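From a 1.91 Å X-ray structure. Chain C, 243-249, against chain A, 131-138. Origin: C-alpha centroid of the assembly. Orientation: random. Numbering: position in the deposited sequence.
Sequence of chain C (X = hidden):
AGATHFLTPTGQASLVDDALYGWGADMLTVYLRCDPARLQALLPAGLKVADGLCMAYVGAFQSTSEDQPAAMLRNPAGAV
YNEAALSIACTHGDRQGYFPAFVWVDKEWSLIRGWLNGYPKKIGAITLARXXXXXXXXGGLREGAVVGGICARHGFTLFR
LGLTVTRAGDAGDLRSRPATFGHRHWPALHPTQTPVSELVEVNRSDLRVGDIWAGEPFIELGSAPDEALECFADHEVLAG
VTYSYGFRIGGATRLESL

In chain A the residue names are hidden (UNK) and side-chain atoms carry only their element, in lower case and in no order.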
# COMPACT_ATOMS: atom_id res chain seq x y z
N TYR C 243 -16.84 -18.01 -9.13
CA TYR C 243 -16.64 -19.41 -8.79
C TYR C 243 -15.36 -19.57 -7.99
O TYR C 243 -14.60 -18.61 -7.79
CB TYR C 243 -16.57 -20.26 -10.06
CG TYR C 243 -15.43 -19.87 -11.00
CD1 TYR C 243 -15.58 -18.85 -11.92
CD2 TYR C 243 -14.20 -20.51 -10.92
CE1 TYR C 243 -14.53 -18.49 -12.78
CE2 TYR C 243 -13.17 -20.17 -11.75
CZ TYR C 243 -13.34 -19.15 -12.68
OH TYR C 243 -12.31 -18.79 -13.51
N SER C 244 -15.17 -20.77 -7.45
CA SER C 244 -13.93 -21.17 -6.80
C SER C 244 -13.24 -22.30 -7.55
O SER C 244 -13.90 -23.10 -8.24
CB SER C 244 -14.19 -21.59 -5.36
OG SER C 244 -14.77 -20.51 -4.63
N TYR C 245 -11.91 -22.33 -7.50
CA TYR C 245 -11.17 -23.32 -8.28
C TYR C 245 -9.84 -23.59 -7.59
O TYR C 245 -9.36 -22.78 -6.80
CB TYR C 245 -11.04 -23.06 -9.78
CG TYR C 245 -10.03 -22.10 -10.26
CD1 TYR C 245 -9.90 -20.87 -9.67
CD2 TYR C 245 -9.25 -22.40 -11.36
CE1 TYR C 245 -8.98 -19.95 -10.15
CE2 TYR C 245 -8.33 -21.49 -11.84
CZ TYR C 245 -8.21 -20.26 -11.23
OH TYR C 245 -7.30 -19.33 -11.69
N GLY C 246 -9.39 -24.82 -7.72
CA GLY C 246 -8.10 -25.24 -7.20
C GLY C 246 -7.36 -26.09 -8.22
O GLY C 246 -7.97 -26.69 -9.11
N PHE C 247 -6.03 -26.02 -8.15
CA PHE C 247 -5.14 -26.72 -9.07
C PHE C 247 -3.72 -26.79 -8.51
O PHE C 247 -3.37 -26.10 -7.54
CB PHE C 247 -5.16 -26.06 -10.44
CG PHE C 247 -4.81 -24.60 -10.39
CD1 PHE C 247 -3.49 -24.18 -10.31
CD2 PHE C 247 -5.81 -23.63 -10.39
CE1 PHE C 247 -3.18 -22.82 -10.26
CE2 PHE C 247 -5.50 -22.28 -10.34
CZ PHE C 247 -4.19 -21.87 -10.27
N ARG C 248 -2.90 -27.59 -9.16
CA ARG C 248 -1.46 -27.69 -8.92
C ARG C 248 -0.75 -27.35 -10.21
O ARG C 248 -1.27 -27.63 -11.29
CB ARG C 248 -0.99 -29.09 -8.50
CG ARG C 248 -1.20 -29.51 -7.09
CD ARG C 248 -0.65 -30.96 -6.97
NE ARG C 248 -0.56 -31.42 -5.59
CZ ARG C 248 -1.42 -32.25 -5.02
NH1 ARG C 248 -2.46 -32.73 -5.69
NH2 ARG C 248 -1.25 -32.61 -3.75
N ILE C 249 0.38 -26.66 -10.10
CA ILE C 249 1.21 -26.31 -11.25
C ILE C 249 2.65 -26.58 -10.86
O ILE C 249 3.06 -26.30 -9.73
CB ILE C 249 1.10 -24.82 -11.64
CG1 ILE C 249 -0.26 -24.43 -12.19
CG2 ILE C 249 2.08 -24.49 -12.71
CD1 ILE C 249 -0.37 -22.88 -12.43
N UNK A 131 -6.03 -21.55 4.94
CA UNK A 131 -5.94 -22.46 3.79
C UNK A 131 -7.24 -22.50 2.99
O UNK A 131 -8.33 -22.71 3.54
c UNK A 131 -5.63 -23.80 4.44
c UNK A 131 -6.10 -22.27 6.23
c UNK A 131 -6.27 -23.71 5.83
N UNK A 132 -7.11 -22.32 1.70
CA UNK A 132 -8.29 -22.31 0.86
C UNK A 132 -8.80 -23.74 0.67
O UNK A 132 -8.01 -24.64 0.36
c UNK A 132 -9.78 -20.20 -1.62
c UNK A 132 -10.94 -21.80 -2.57
n UNK A 132 -10.86 -20.49 -2.41
n UNK A 132 -9.92 -22.36 -1.92
c UNK A 132 -9.18 -21.38 -1.31
c UNK A 132 -7.97 -21.68 -0.49
N UNK A 133 -10.10 -24.00 0.84
CA UNK A 133 -10.60 -25.38 0.74
C UNK A 133 -10.29 -26.05 -0.59
O UNK A 133 -10.25 -27.29 -0.67
c UNK A 133 -12.30 -23.98 1.63
c UNK A 133 -12.12 -25.23 0.92
c UNK A 133 -11.18 -23.05 1.20
N UNK A 134 -10.17 -25.28 -1.67
CA UNK A 134 -9.86 -25.89 -2.95
C UNK A 134 -8.38 -26.12 -3.21
O UNK A 134 -8.03 -26.67 -4.26
c UNK A 134 -13.73 -25.68 -5.74
c UNK A 134 -14.14 -24.76 -3.56
c UNK A 134 -12.77 -24.72 -3.33
c UNK A 134 -10.37 -25.04 -4.11
c UNK A 134 -12.37 -25.61 -5.52
c UNK A 134 -14.61 -25.26 -4.77
c UNK A 134 -11.87 -25.09 -4.33
o UNK A 134 -15.98 -25.33 -4.99
N UNK A 135 -7.51 -25.73 -2.30
CA UNK A 135 -6.06 -25.92 -2.46
C UNK A 135 -5.72 -27.40 -2.38
O UNK A 135 -5.96 -28.01 -1.33
c UNK A 135 -3.78 -25.13 -1.70
o UNK A 135 -3.17 -26.14 -2.05
n UNK A 135 -3.17 -23.97 -1.51
c UNK A 135 -5.28 -25.17 -1.40
N UNK A 136 -5.20 -28.03 -3.44
CA UNK A 136 -4.98 -29.48 -3.37
C UNK A 136 -3.80 -29.87 -2.52
O UNK A 136 -3.72 -31.04 -2.14
c UNK A 136 -4.75 -29.88 -4.84
c UNK A 136 -4.90 -27.51 -4.79
c UNK A 136 -5.16 -28.72 -5.65
N UNK A 137 -2.89 -28.96 -2.18
CA UNK A 137 -1.77 -29.32 -1.33
C UNK A 137 -2.19 -29.41 0.13
O UNK A 137 -1.68 -30.25 0.87
c UNK A 137 -0.04 -28.46 -2.90
c UNK A 137 -0.63 -28.31 -1.52
c UNK A 137 0.43 -28.50 -0.47
N UNK A 138 -3.08 -28.53 0.57
CA UNK A 138 -3.41 -28.45 1.99
C UNK A 138 -4.83 -28.81 2.31
O UNK A 138 -5.09 -29.19 3.46
c UNK A 138 -1.70 -26.65 2.42
c UNK A 138 -3.20 -27.04 2.52
o UNK A 138 -4.05 -26.12 1.80

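Position 131 of chain A has three side-chain carbons that close a ring onto its own backbone N. That ring is proline. P131(A) lies out of reach of chain C.

Position 132 carries one carbon, then a five-membered ring of three carbons and two nitrogens. This is an imidazole, so the residue is histidine. The CB of S244(C) lies at the ring edge, 4.3 Å from CE1 of H132(A). NE2 is hydrogen-bonded elsewhere in the structure.

Position 133 again has three carbons closed onto the backbone N. It is proline. P133(A) is exposed and makes no contact with chain C.

Position 134 has one carbon, then a ring of six carbons bearing one oxygen. A phenol identifies tyrosine. The CB of S244(C) sits over one face of the ring, 3.6 Å from CE1 of Y134(A), in a CH-pi contact. The backbone N of Y134(A) donates a hydrogen bond to ND1 of H132(A), 2.9 Å away.

Position 135 has two carbons, the second carrying one oxygen and one nitrogen. This is a short amide, hence asparagine. N135(A) points away from chain C. Its backbone N donates to the O of H132(A) at 2.9 Å, within a type I turn from H132(A) to N135(A).

Position 136 has three carbons closed onto the backbone N, a third proline. CD of P136(A) lies 3.4 Å from the O of F247(C). Its CB lies over one face of the R248(C) guanidinium, 3.8 Å from NH1.

Position 137 has one carbon carrying two more, with no polar atom. It is valine. CG2 of V137(A) is 4.0 Å from NE of R248(C). The backbone N of V137(A) donates to OD1 of N135(A) at 2.8 Å.

Position 138 has one carbon carrying one oxygen and one carbon. It is threonine. T138(A) points away and does not touch chain C.

The contact sets a turn against a strand, and no hydrogen bond crosses it. It rests on packing and on a CA-H...O contact, in which CA of G246(C) lies 3.3 Å from the O of Y134(A) with a nearly straight angle. Glycine permits this approach: an ideal CB there would lie 1.8 Å from that same O, a clash. S244(C) packs on the tyrosine ring, and R248(C) reaches the last proline with the end of its side chain. NH2 of R248(C) comes within 3.3 Å of the O of P136(A), but the angle is too poor for a hydrogen bond.

Chain A 131-138: PHPYNPVT
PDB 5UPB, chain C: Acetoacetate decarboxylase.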